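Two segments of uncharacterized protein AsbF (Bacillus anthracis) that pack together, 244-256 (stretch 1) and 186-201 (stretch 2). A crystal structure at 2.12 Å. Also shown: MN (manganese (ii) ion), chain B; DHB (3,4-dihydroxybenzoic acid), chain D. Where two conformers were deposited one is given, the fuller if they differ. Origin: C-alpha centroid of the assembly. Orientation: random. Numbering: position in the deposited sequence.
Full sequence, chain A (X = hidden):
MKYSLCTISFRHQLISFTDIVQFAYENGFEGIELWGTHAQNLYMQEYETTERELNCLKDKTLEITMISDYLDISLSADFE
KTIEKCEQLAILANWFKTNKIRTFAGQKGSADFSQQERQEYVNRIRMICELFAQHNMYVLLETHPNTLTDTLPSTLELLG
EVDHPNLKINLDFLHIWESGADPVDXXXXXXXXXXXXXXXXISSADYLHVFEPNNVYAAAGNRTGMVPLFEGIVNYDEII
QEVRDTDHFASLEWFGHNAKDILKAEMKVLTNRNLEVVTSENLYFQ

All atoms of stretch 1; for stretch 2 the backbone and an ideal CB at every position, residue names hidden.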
ATOM      1  N   ARG A 244     -30.327   6.779   6.501  1.00 19.32           N
ATOM      2  CA  ARG A 244     -30.382   8.028   5.718  1.00 21.95           C
ATOM      3  C   ARG A 244     -30.797   9.272   6.462  1.00 22.38           C
ATOM      4  O   ARG A 244     -30.519  10.355   5.977  1.00 23.91           O
ATOM      5  CB  ARG A 244     -31.200   7.907   4.421  1.00 21.86           C
ATOM      6  CG  ARG A 244     -32.693   7.917   4.564  1.00 23.89           C
ATOM      7  CD  ARG A 244     -33.232   7.452   3.248  1.00 29.76           C
ATOM      8  NE  ARG A 244     -34.651   7.712   3.006  1.00 38.25           N
ATOM      9  CZ  ARG A 244     -35.677   7.186   3.681  1.00 41.44           C
ATOM     10  NH1 ARG A 244     -35.490   6.376   4.722  1.00 43.14           N
ATOM     11  NH2 ARG A 244     -36.913   7.500   3.329  1.00 42.46           N
ATOM     12  N   ASP A 245     -31.448   9.132   7.614  0.50 22.42           N
ATOM     13  CA  ASP A 245     -31.805  10.294   8.439  0.50 22.94           C
ATOM     14  C   ASP A 245     -31.040  10.292   9.765  0.50 22.23           C
ATOM     15  O   ASP A 245     -31.584  10.659  10.813  0.50 22.09           O
ATOM     16  CB  ASP A 245     -33.309  10.323   8.745  0.50 23.37           C
ATOM     17  CG  ASP A 245     -34.150  10.472   7.509  0.50 25.88           C
ATOM     18  OD1 ASP A 245     -34.237  11.605   6.979  0.50 30.67           O
ATOM     19  OD2 ASP A 245     -34.745   9.460   7.075  0.50 28.52           O
ATOM     20  N   THR A 246     -29.799   9.827   9.720  1.00 20.90           N
ATOM     21  CA  THR A 246     -28.824  10.084  10.785  1.00 19.64           C
ATOM     22  C   THR A 246     -27.914  11.123  10.163  1.00 19.07           C
ATOM     23  O   THR A 246     -27.949  11.341   8.941  1.00 17.81           O
ATOM     24  CB  THR A 246     -27.980   8.827  11.219  1.00 19.67           C
ATOM     25  OG1 THR A 246     -27.150   8.391  10.134  1.00 19.01           O
ATOM     26  CG2 THR A 246     -28.882   7.663  11.628  1.00 20.39           C
ATOM     27  N   ASP A 247     -27.085  11.739  10.994  0.60 18.38           N
ATOM     28  CA  ASP A 247     -26.253  12.826  10.542  0.60 18.02           C
ATOM     29  C   ASP A 247     -24.837  12.382  10.132  0.60 17.63           C
ATOM     30  O   ASP A 247     -24.016  13.214   9.751  0.60 18.23           O
ATOM     31  CB  ASP A 247     -26.196  13.885  11.648  0.60 18.60           C
ATOM     32  CG  ASP A 247     -27.559  14.512  11.923  0.60 18.40           C
ATOM     33  OD1 ASP A 247     -28.346  14.681  10.975  0.60 17.29           O
ATOM     34  OD2 ASP A 247     -27.841  14.836  13.090  0.60 20.94           O
ATOM     35  N   HIS A 248     -24.564  11.083  10.191  1.00 16.22           N
ATOM     36  CA  HIS A 248     -23.177  10.565  10.022  1.00 15.08           C
ATOM     37  C   HIS A 248     -22.824  10.334   8.577  1.00 13.61           C
ATOM     38  O   HIS A 248     -23.697  10.046   7.737  1.00 13.80           O
ATOM     39  CB  HIS A 248     -22.963   9.292  10.849  1.00 14.02           C
ATOM     40  CG  HIS A 248     -23.498   9.410  12.249  1.00 14.42           C
ATOM     41  ND1 HIS A 248     -23.142  10.437  13.101  1.00 12.85           N
ATOM     42  CD2 HIS A 248     -24.417   8.665  12.920  1.00 14.96           C
ATOM     43  CE1 HIS A 248     -23.788  10.296  14.252  1.00 15.11           C
ATOM     44  NE2 HIS A 248     -24.572   9.230  14.162  1.00 14.69           N
ATOM     45  N   PHE A 249     -21.552  10.523   8.260  1.00 12.55           N
ATOM     46  CA  PHE A 249     -21.090  10.262   6.912  1.00 11.05           C
ATOM     47  C   PHE A 249     -21.023   8.759   6.668  1.00 10.89           C
ATOM     48  O   PHE A 249     -20.661   7.980   7.577  1.00  9.71           O
ATOM     49  CB  PHE A 249     -19.695  10.868   6.714  1.00 10.52           C
ATOM     50  CG  PHE A 249     -19.716  12.347   6.328  1.00 12.32           C
ATOM     51  CD1 PHE A 249     -19.638  13.357   7.318  1.00 10.33           C
ATOM     52  CD2 PHE A 249     -19.823  12.720   4.987  1.00 10.63           C
ATOM     53  CE1 PHE A 249     -19.680  14.723   6.953  1.00 12.65           C
ATOM     54  CE2 PHE A 249     -19.839  14.064   4.611  1.00 10.52           C
ATOM     55  CZ  PHE A 249     -19.769  15.079   5.595  1.00  9.81           C
ATOM     56  N   ALA A 250     -21.319   8.360   5.435  1.00 10.52           N
ATOM     57  CA  ALA A 250     -21.048   6.995   5.009  1.00 10.53           C
ATOM     58  C   ALA A 250     -19.987   7.065   3.953  1.00 10.77           C
ATOM     59  O   ALA A 250     -20.196   7.689   2.910  1.00 10.88           O
ATOM     60  CB  ALA A 250     -22.349   6.323   4.435  1.00  9.31           C
ATOM     61  N   SER A 251     -18.842   6.418   4.193  1.00 10.88           N
ATOM     62  CA  SER A 251     -17.801   6.358   3.170  1.00 11.09           C
ATOM     63  C   SER A 251     -18.040   5.204   2.193  1.00 11.92           C
ATOM     64  O   SER A 251     -18.372   4.098   2.631  1.00 12.33           O
ATOM     65  CB  SER A 251     -16.441   6.125   3.838  1.00 11.39           C
ATOM     66  OG  SER A 251     -15.897   7.360   4.251  1.00 13.68           O
ATOM     67  N   LEU A 252     -17.803   5.440   0.897  1.00 11.05           N
ATOM     68  CA  LEU A 252     -17.829   4.392  -0.097  1.00 12.12           C
ATOM     69  C   LEU A 252     -16.439   3.757  -0.092  1.00 12.18           C
ATOM     70  O   LEU A 252     -15.530   4.228  -0.795  1.00 12.92           O
ATOM     71  CB  LEU A 252     -18.203   4.940  -1.507  1.00 11.01           C
ATOM     72  CG  LEU A 252     -19.530   5.714  -1.556  1.00 14.17           C
ATOM     73  CD1 LEU A 252     -19.873   6.116  -2.991  1.00 11.29           C
ATOM     74  CD2 LEU A 252     -20.697   4.891  -0.901  1.00 14.01           C
ATOM     75  N   GLU A 253     -16.268   2.724   0.730  1.00 11.93           N
ATOM     76  CA  GLU A 253     -14.954   2.148   0.960  1.00 12.34           C
ATOM     77  C   GLU A 253     -14.596   1.173  -0.142  1.00 12.71           C
ATOM     78  O   GLU A 253     -14.672  -0.060   0.053  1.00 13.36           O
ATOM     79  CB  GLU A 253     -14.939   1.411   2.299  1.00 12.22           C
ATOM     80  CG  GLU A 253     -13.522   1.130   2.816  1.00 14.03           C
ATOM     81  CD  GLU A 253     -13.535   0.391   4.151  1.00 13.87           C
ATOM     82  OE1 GLU A 253     -14.488  -0.389   4.378  1.00 15.73           O
ATOM     83  OE2 GLU A 253     -12.600   0.599   4.970  1.00 14.99           O
ATOM     84  N   TRP A 254     -14.157   1.699  -1.278  1.00 11.39           N
ATOM     85  CA  TRP A 254     -13.804   0.854  -2.414  1.00 11.35           C
ATOM     86  C   TRP A 254     -12.336   0.468  -2.399  1.00 11.09           C
ATOM     87  O   TRP A 254     -11.454   1.339  -2.373  1.00 13.02           O
ATOM     88  CB  TRP A 254     -14.129   1.596  -3.730  1.00 11.17           C
ATOM     89  CG  TRP A 254     -13.853   0.793  -4.972  1.00 10.76           C
ATOM     90  CD1 TRP A 254     -12.924   1.064  -5.929  1.00  9.25           C
ATOM     91  CD2 TRP A 254     -14.547  -0.388  -5.401  1.00 10.98           C
ATOM     92  NE1 TRP A 254     -12.987   0.129  -6.929  1.00 10.11           N
ATOM     93  CE2 TRP A 254     -13.983  -0.773  -6.642  1.00 10.52           C
ATOM     94  CE3 TRP A 254     -15.597  -1.148  -4.861  1.00 12.03           C
ATOM     95  CZ2 TRP A 254     -14.408  -1.911  -7.352  1.00 10.82           C
ATOM     96  CZ3 TRP A 254     -16.047  -2.289  -5.577  1.00 13.11           C
ATOM     97  CH2 TRP A 254     -15.449  -2.648  -6.824  1.00 12.95           C
ATOM     98  N   PHE A 255     -12.059  -0.830  -2.426  1.00 10.41           N
ATOM     99  CA  PHE A 255     -10.690  -1.319  -2.423  1.00 10.27           C
ATOM    100  C   PHE A 255     -10.300  -1.917  -3.795  1.00 10.48           C
ATOM    101  O   PHE A 255      -9.200  -2.414  -3.950  1.00  9.63           O
ATOM    102  CB  PHE A 255     -10.541  -2.393  -1.348  1.00 10.68           C
ATOM    103  CG  PHE A 255     -10.578  -1.861   0.055  1.00 11.38           C
ATOM    104  CD1 PHE A 255      -9.808  -0.747   0.407  1.00 10.82           C
ATOM    105  CD2 PHE A 255     -11.342  -2.491   1.030  1.00 12.14           C
ATOM    106  CE1 PHE A 255      -9.772  -0.277   1.684  1.00 12.47           C
ATOM    107  CE2 PHE A 255     -11.327  -2.022   2.346  1.00 11.85           C
ATOM    108  CZ  PHE A 255     -10.552  -0.897   2.673  1.00 10.90           C
ATOM    109  N   GLY A 256     -11.209  -1.859  -4.778  1.00 10.48           N
ATOM    110  CA  GLY A 256     -10.977  -2.504  -6.087  1.00 10.52           C
ATOM    111  C   GLY A 256     -10.269  -1.610  -7.095  1.00 11.40           C
ATOM    112  O   GLY A 256      -9.755  -0.520  -6.759  1.00 11.26           O
ATOM    113  N   UNK A 186     -28.023  -4.541  13.791  0.50 14.13           N
ATOM    114  CA  UNK A 186     -26.745  -4.061  14.337  0.50 13.19           C
ATOM    115  C   UNK A 186     -26.703  -2.536  14.405  0.50 13.11           C
ATOM    116  O   UNK A 186     -26.214  -1.963  15.380  0.50 13.04           O
ATOM    117  CB  UNK A 186     -25.579  -4.574  13.489  0.50 13.19           C
ATOM    118  N   UNK A 187     -27.246  -1.875  13.385  1.00 12.44           N
ATOM    119  CA  UNK A 187     -27.355  -0.432  13.417  1.00 11.83           C
ATOM    120  C   UNK A 187     -28.199  -0.006  14.627  1.00 11.16           C
ATOM    121  O   UNK A 187     -27.814   0.927  15.357  1.00 10.90           O
ATOM    122  CB  UNK A 187     -27.963   0.090  12.114  1.00 11.83           C
ATOM    123  N   UNK A 188     -29.325  -0.692  14.857  1.00 10.52           N
ATOM    124  CA  UNK A 188     -30.261  -0.255  15.878  1.00 11.30           C
ATOM    125  C   UNK A 188     -29.633  -0.445  17.255  1.00 12.20           C
ATOM    126  O   UNK A 188     -29.796   0.416  18.139  1.00 11.97           O
ATOM    127  CB  UNK A 188     -31.581  -1.020  15.771  1.00 11.30           C
ATOM    128  N   UNK A 189     -28.881  -1.532  17.418  1.00 11.54           N
ATOM    129  CA  UNK A 189     -28.263  -1.829  18.699  1.00 11.91           C
ATOM    130  C   UNK A 189     -27.068  -0.962  18.956  1.00 11.79           C
ATOM    131  O   UNK A 189     -26.828  -0.609  20.100  1.00 12.67           O
ATOM    132  CB  UNK A 189     -27.856  -3.302  18.770  1.00 11.91           C
ATOM    133  N   UNK A 190     -26.320  -0.618  17.912  1.00 10.99           N
ATOM    134  CA  UNK A 190     -25.106   0.199  18.067  1.00 11.26           C
ATOM    135  C   UNK A 190     -25.329   1.710  17.942  1.00 11.58           C
ATOM    136  O   UNK A 190     -24.399   2.488  18.201  1.00 10.46           O
ATOM    137  CB  UNK A 190     -24.075  -0.233  17.022  1.00 11.26           C
ATOM    138  N   UNK A 191     -26.552   2.105  17.559  1.00 10.58           N
ATOM    139  CA  UNK A 191     -26.881   3.510  17.342  1.00 11.03           C
ATOM    140  C   UNK A 191     -26.324   4.559  18.343  1.00 11.73           C
ATOM    141  O   UNK A 191     -25.819   5.594  17.902  1.00 11.67           O
ATOM    142  CB  UNK A 191     -28.407   3.626  17.334  1.00 11.03           C
ATOM    143  N   UNK A 192     -26.426   4.312  19.665  1.00 12.04           N
ATOM    144  CA  UNK A 192     -25.931   5.315  20.606  1.00 12.93           C
ATOM    145  C   UNK A 192     -24.438   5.648  20.465  1.00 13.76           C
ATOM    146  O   UNK A 192     -24.033   6.736  20.875  1.00 14.60           O
ATOM    147  CB  UNK A 192     -26.199   4.832  22.033  1.00 12.93           C
ATOM    148  N   UNK A 193     -23.647   4.743  19.881  1.00 13.02           N
ATOM    149  CA  UNK A 193     -22.196   4.939  19.720  1.00 12.86           C
ATOM    150  C   UNK A 193     -21.731   5.260  18.300  1.00 12.46           C
ATOM    151  O   UNK A 193     -20.582   5.576  18.082  1.00 12.75           O
ATOM    152  CB  UNK A 193     -21.468   3.679  20.193  1.00 12.86           C
ATOM    153  N   UNK A 194     -22.612   5.173  17.320  1.00 12.08           N
ATOM    154  CA  UNK A 194     -22.155   5.297  15.926  1.00 12.25           C
ATOM    155  C   UNK A 194     -21.832   6.756  15.564  1.00 12.12           C
ATOM    156  O   UNK A 194     -22.627   7.645  15.864  1.00 11.09           O
ATOM    157  CB  UNK A 194     -23.220   4.749  14.973  1.00 12.25           C
ATOM    158  N   UNK A 195     -20.700   6.997  14.898  0.50 11.92           N
ATOM    159  CA  UNK A 195     -20.410   8.351  14.388  0.50 12.38           C
ATOM    160  C   UNK A 195     -20.097   8.373  12.895  0.50 11.89           C
ATOM    161  O   UNK A 195     -19.979   9.453  12.297  0.50 11.45           O
ATOM    162  CB  UNK A 195     -19.232   8.954  15.156  0.50 12.38           C
ATOM    163  N   UNK A 196     -19.957   7.188  12.295  1.00 10.82           N
ATOM    164  CA  UNK A 196     -19.506   7.074  10.894  1.00 10.35           C
ATOM    165  C   UNK A 196     -19.876   5.698  10.358  1.00 10.48           C
ATOM    166  O   UNK A 196     -20.037   4.732  11.137  1.00 10.24           O
ATOM    167  CB  UNK A 196     -17.998   7.305  10.777  1.00 10.35           C
ATOM    168  N   UNK A 197     -20.038   5.593   9.044  1.00  9.48           N
ATOM    169  CA  UNK A 197     -20.228   4.263   8.409  1.00 10.61           C
ATOM    170  C   UNK A 197     -19.184   4.013   7.323  1.00 10.54           C
ATOM    171  O   UNK A 197     -18.645   4.948   6.755  1.00 10.45           O
ATOM    172  CB  UNK A 197     -21.630   4.151   7.807  1.00 10.61           C
ATOM    173  N   UNK A 198     -18.960   2.737   7.025  1.00 10.97           N
ATOM    174  CA  UNK A 198     -18.283   2.266   5.810  1.00 12.21           C
ATOM    175  C   UNK A 198     -19.277   1.432   5.040  1.00 11.47           C
ATOM    176  O   UNK A 198     -19.910   0.541   5.622  1.00 11.54           O
ATOM    177  CB  UNK A 198     -17.019   1.465   6.129  1.00 12.21           C
ATOM    178  N   UNK A 199     -19.394   1.692   3.741  1.00 10.59           N
ATOM    179  CA  UNK A 199     -20.270   0.943   2.858  1.00 10.18           C
ATOM    180  C   UNK A 199     -19.400   0.230   1.813  1.00 10.76           C
ATOM    181  O   UNK A 199     -18.742   0.888   0.999  1.00  9.50           O
ATOM    182  CB  UNK A 199     -21.300   1.860   2.195  1.00 10.18           C
ATOM    183  N   UNK A 200     -19.400  -1.099   1.799  1.00 10.56           N
ATOM    184  CA  UNK A 200     -18.799  -1.819   0.669  1.00 10.65           C
ATOM    185  C   UNK A 200     -19.574  -3.124   0.534  1.00 11.00           C
ATOM    186  O   UNK A 200     -20.333  -3.489   1.440  1.00 10.42           O
ATOM    187  CB  UNK A 200     -17.303  -2.069   0.873  1.00 10.65           C
ATOM    188  N   UNK A 201     -19.397  -3.844  -0.569  1.00 10.30           N
ATOM    189  CA  UNK A 201     -20.191  -5.058  -0.787  1.00 11.48           C
ATOM    190  C   UNK A 201     -19.343  -6.128  -1.442  1.00 12.14           C
ATOM    191  O   UNK A 201     -18.252  -5.842  -1.953  1.00 12.32           O
ATOM    192  CB  UNK A 201     -21.421  -4.760  -1.647  1.00 11.48           C
TER
HETATM  193 MN    MN B 287     -13.838  -0.563   6.632  1.00 13.95          MN
HETATM  194  C1  DHB D 289      -9.115  -1.579   6.099  1.00 18.25           C
HETATM  195  C2  DHB D 289     -10.483  -1.401   6.288  1.00 18.29           C
HETATM  196  C3  DHB D 289     -11.383  -2.416   5.948  1.00 18.33           C
HETATM  197  O3  DHB D 289     -12.740  -2.318   6.108  1.00 15.67           O
HETATM  198  C4  DHB D 289     -10.848  -3.674   5.420  1.00 20.66           C
HETATM  199  O4  DHB D 289     -11.748  -4.635   5.112  1.00 20.45           O
HETATM  200  C5  DHB D 289      -9.476  -3.852   5.264  1.00 19.34           C
HETATM  201  C6  DHB D 289      -8.620  -2.789   5.605  1.00 20.09           C
HETATM  202  C   DHB D 289      -8.169  -0.446   6.459  1.00 18.97           C
HETATM  203  O1  DHB D 289      -6.940  -0.530   6.365  1.00 18.58           O
HETATM  204  O2  DHB D 289      -8.671   0.714   6.877  1.00 18.36           O

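Positions 186, 188, 189 and 190 lie on a helix with nothing of stretch 1 near their CB atoms, so this contact sets no rule for them; they are Ser186, Gln188, Gln189 and Leu190. Position 187 points toward stretch 1 but across a gap, which asks for a long apolar side chain. It is Phe187, whose CZ comes 3.7 Å from CG2 of Thr246.

At 191 the CB points sideways, and only a long chain could reach Thr246; Arg191 does, laying one guanidinium face over CG2 of Thr246, with NH2 3.6 Å from that atom. Positions 192 and 193 meet nothing: Pro192 and Trp193.

Position 194 opens a strand, its ideal CB 4.6 Å from CD2 of His248. A branched apolar residue would suit, and Ile194 sets CG2 3.8 Å from that CD2. The CB of 195 points away, so many residues would fit; the backbone matters more, its CA lying over the face of the His248 ring. It is Gln195, and a water joins its O to N of Phe249.

From here the strands run parallel and alternate faces. The CB of 196 lies on the face of Phe249 and Ser251, where a flat or polar side chain would serve. His196 turns its ring face to CB of Phe249, and its ND1 donates to the backbone O of position 197 at 3.1 Å.

Position 197, on the Ala250 face, has small Ala250 beside it and the hydroxyl of Thr246 farther off, so a long aromatic with a polar tip fits well. Tyr197 donates from OH to OG1 of Thr246 at 2.7 Å; its backbone N donates to O of Phe249 (2.9 Å), and its O accepts from N of Ser251 (3.0 Å).

At 198 the ideal CB is 3.6 Å from OE1 of Glu253, beside manganese. A metal ligand is the natural choice. His198 binds the ion through ND1 at 2.3 Å, while OE1 and OE2 of Glu253 each bind it at 2.4 Å.

Position 199 returns to the face of Ala250 and Leu252, which invites a large apolar group. Phe199 receives CB of Ala250 over its ring, 3.5 Å from CZ; its N donates to O of Ser251 at 2.8 Å.

Position 200 points toward Glu253, whose carboxylate would welcome a long cation. Lys200 extends NZ to a salt bridge with OE1 of Glu253 at 2.8 Å and donates to O3 of the dihydroxybenzoate, also 2.8 Å from NZ. Position 201 leaves the contact, as Asn201.

Stretch 2, residues 186-201: SFQQLRPWIQHYHFKN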
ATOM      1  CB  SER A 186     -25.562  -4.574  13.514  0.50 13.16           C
ATOM      2  OG  SER A 186     -25.683  -5.959  13.272  0.50 10.93           O
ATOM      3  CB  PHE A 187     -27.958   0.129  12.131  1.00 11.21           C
ATOM      4  CG  PHE A 187     -28.468   1.516  12.289  1.00 12.44           C
ATOM      5  CD1 PHE A 187     -27.579   2.587  12.375  1.00 12.85           C
ATOM      6  CD2 PHE A 187     -29.831   1.758  12.432  1.00 12.23           C
ATOM      7  CE1 PHE A 187     -28.035   3.879  12.563  1.00 14.34           C
ATOM      8  CE2 PHE A 187     -30.307   3.054  12.632  1.00 11.26           C
ATOM      9  CZ  PHE A 187     -29.415   4.114  12.690  1.00 13.43           C
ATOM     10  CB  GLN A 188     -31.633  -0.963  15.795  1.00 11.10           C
ATOM     11  CG  GLN A 188     -32.469  -0.499  14.577  1.00 10.22           C
ATOM     12  CD  GLN A 188     -33.665  -1.388  14.278  1.00 12.84           C
ATOM     13  OE1 GLN A 188     -33.859  -2.436  14.899  1.00 12.36           O
ATOM     14  NE2 GLN A 188     -34.474  -0.972  13.310  1.00 11.26           N
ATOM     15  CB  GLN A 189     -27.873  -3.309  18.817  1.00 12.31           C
ATOM     16  CG  GLN A 189     -29.096  -4.209  19.026  1.00 14.28           C
ATOM     17  CD  GLN A 189     -28.703  -5.650  19.229  1.00 19.76           C
ATOM     18  OE1 GLN A 189     -28.011  -5.981  20.185  1.00 21.40           O
ATOM     19  NE2 GLN A 189     -29.165  -6.530  18.336  1.00 19.96           N
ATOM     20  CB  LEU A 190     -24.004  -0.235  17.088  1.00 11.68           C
ATOM     21  CG  LEU A 190     -23.349  -1.601  17.381  1.00 11.64           C
ATOM     22  CD1 LEU A 190     -22.634  -2.089  16.131  1.00 10.93           C
ATOM     23  CD2 LEU A 190     -22.398  -1.475  18.584  1.00 10.59           C
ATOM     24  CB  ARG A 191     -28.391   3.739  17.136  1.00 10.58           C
ATOM     25  CG  ARG A 191     -28.631   5.089  16.396  1.00 10.85           C
ATOM     26  CD  ARG A 191     -30.095   5.334  16.054  1.00 13.38           C
ATOM     27  NE  ARG A 191     -30.257   6.640  15.404  1.00 15.21           N
ATOM     28  CZ  ARG A 191     -31.314   7.001  14.678  1.00 15.96           C
ATOM     29  NH1 ARG A 191     -32.333   6.159  14.490  1.00 11.49           N
ATOM     30  NH2 ARG A 191     -31.353   8.219  14.149  1.00 14.45           N
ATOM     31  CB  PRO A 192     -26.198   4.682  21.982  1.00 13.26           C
ATOM     32  CG  PRO A 192     -27.386   3.794  21.760  1.00 12.31           C
ATOM     33  CD  PRO A 192     -27.092   3.195  20.373  1.00 12.33           C
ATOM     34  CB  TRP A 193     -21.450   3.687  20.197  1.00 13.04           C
ATOM     35  CG  TRP A 193     -21.707   3.410  21.619  1.00 14.78           C
ATOM     36  CD1 TRP A 193     -21.041   3.945  22.687  1.00 14.60           C
ATOM     37  CD2 TRP A 193     -22.743   2.564  22.165  1.00 15.47           C
ATOM     38  NE1 TRP A 193     -21.576   3.459  23.860  1.00 17.19           N
ATOM     39  CE2 TRP A 193     -22.620   2.615  23.572  1.00 18.51           C
ATOM     40  CE3 TRP A 193     -23.749   1.762  21.600  1.00 15.61           C
ATOM     41  CZ2 TRP A 193     -23.483   1.892  24.442  1.00 20.04           C
ATOM     42  CZ3 TRP A 193     -24.610   1.048  22.455  1.00 17.15           C
ATOM     43  CH2 TRP A 193     -24.465   1.113  23.860  1.00 19.64           C
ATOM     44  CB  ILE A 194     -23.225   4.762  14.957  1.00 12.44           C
ATOM     45  CG1 ILE A 194     -23.318   3.231  15.074  1.00 12.33           C
ATOM     46  CG2 ILE A 194     -22.965   5.222  13.444  1.00 12.64           C
ATOM     47  CD1 ILE A 194     -24.562   2.744  14.409  1.00 13.34           C
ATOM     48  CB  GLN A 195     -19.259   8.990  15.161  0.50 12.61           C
ATOM     49  CG  GLN A 195     -19.554   9.189  16.637  0.50 16.83           C
ATOM     50  CD  GLN A 195     -20.308  10.466  16.927  0.50 21.11           C
ATOM     51  OE1 GLN A 195     -21.494  10.597  16.618  0.50 21.84           O
ATOM     52  NE2 GLN A 195     -19.617  11.424  17.544  0.50 23.33           N
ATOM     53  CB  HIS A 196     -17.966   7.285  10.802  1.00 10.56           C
ATOM     54  CG  HIS A 196     -17.482   7.941   9.531  1.00 10.93           C
ATOM     55  ND1 HIS A 196     -17.438   7.292   8.313  1.00 13.36           N
ATOM     56  CD2 HIS A 196     -16.939   9.161   9.316  1.00 11.75           C
ATOM     57  CE1 HIS A 196     -16.918   8.093   7.397  1.00 12.01           C
ATOM     58  NE2 HIS A 196     -16.602   9.235   7.985  1.00 14.07           N
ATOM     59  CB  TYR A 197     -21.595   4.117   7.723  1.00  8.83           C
ATOM     60  CG  TYR A 197     -22.745   4.634   8.539  1.00 10.11           C
ATOM     61  CD1 TYR A 197     -23.314   3.854   9.543  1.00 10.18           C
ATOM     62  CD2 TYR A 197     -23.274   5.927   8.302  1.00 11.26           C
ATOM     63  CE1 TYR A 197     -24.373   4.330  10.310  1.00  7.92           C
ATOM     64  CE2 TYR A 197     -24.345   6.401   9.042  1.00  8.90           C
ATOM     65  CZ  TYR A 197     -24.876   5.592  10.054  1.00 10.61           C
ATOM     66  OH  TYR A 197     -25.943   6.046  10.809  1.00 12.26           O
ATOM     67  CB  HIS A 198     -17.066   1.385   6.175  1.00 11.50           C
ATOM     68  CG  HIS A 198     -15.827   2.171   6.466  1.00 12.56           C
ATOM     69  ND1 HIS A 198     -14.606   1.577   6.743  1.00 10.76           N
ATOM     70  CD2 HIS A 198     -15.618   3.510   6.511  1.00 10.91           C
ATOM     71  CE1 HIS A 198     -13.700   2.522   6.932  1.00 11.61           C
ATOM     72  NE2 HIS A 198     -14.289   3.704   6.800  1.00 10.67           N
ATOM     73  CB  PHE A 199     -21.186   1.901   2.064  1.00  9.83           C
ATOM     74  CG  PHE A 199     -22.379   2.474   2.838  1.00 11.32           C
ATOM     75  CD1 PHE A 199     -22.543   2.269   4.206  1.00 11.21           C
ATOM     76  CD2 PHE A 199     -23.295   3.287   2.180  1.00 11.14           C
ATOM     77  CE1 PHE A 199     -23.636   2.825   4.893  1.00 11.54           C
ATOM     78  CE2 PHE A 199     -24.395   3.845   2.847  1.00 12.54           C
ATOM     79  CZ  PHE A 199     -24.568   3.609   4.213  1.00 11.77           C
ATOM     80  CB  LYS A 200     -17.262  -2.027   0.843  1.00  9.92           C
ATOM     81  CG  LYS A 200     -16.822  -2.808   2.129  1.00 11.10           C
ATOM     82  CD  LYS A 200     -15.289  -3.029   2.109  1.00  7.95           C
ATOM     83  CE  LYS A 200     -14.792  -3.846   3.322  1.00 12.28           C
ATOM     84  NZ  LYS A 200     -15.014  -3.128   4.628  1.00  8.58           N
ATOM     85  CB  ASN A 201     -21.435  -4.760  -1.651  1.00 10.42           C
ATOM     86  CG  ASN A 201     -22.633  -5.630  -1.259  1.00 11.52           C
ATOM     87  OD1 ASN A 201     -22.469  -6.666  -0.586  1.00 11.88           O
ATOM     88  ND2 ASN A 201     -23.839  -5.212  -1.662  1.00  6.40           N
TER
HETATM   89  O   HOH W   1     -26.287   7.332  15.463  1.00 27.29           O
HETATM   90  O   HOH W   2     -19.660  11.273  10.430  1.00 11.56           O
HETATM   91  O   HOH W   3     -21.394  12.545  12.744  1.00 24.09           O
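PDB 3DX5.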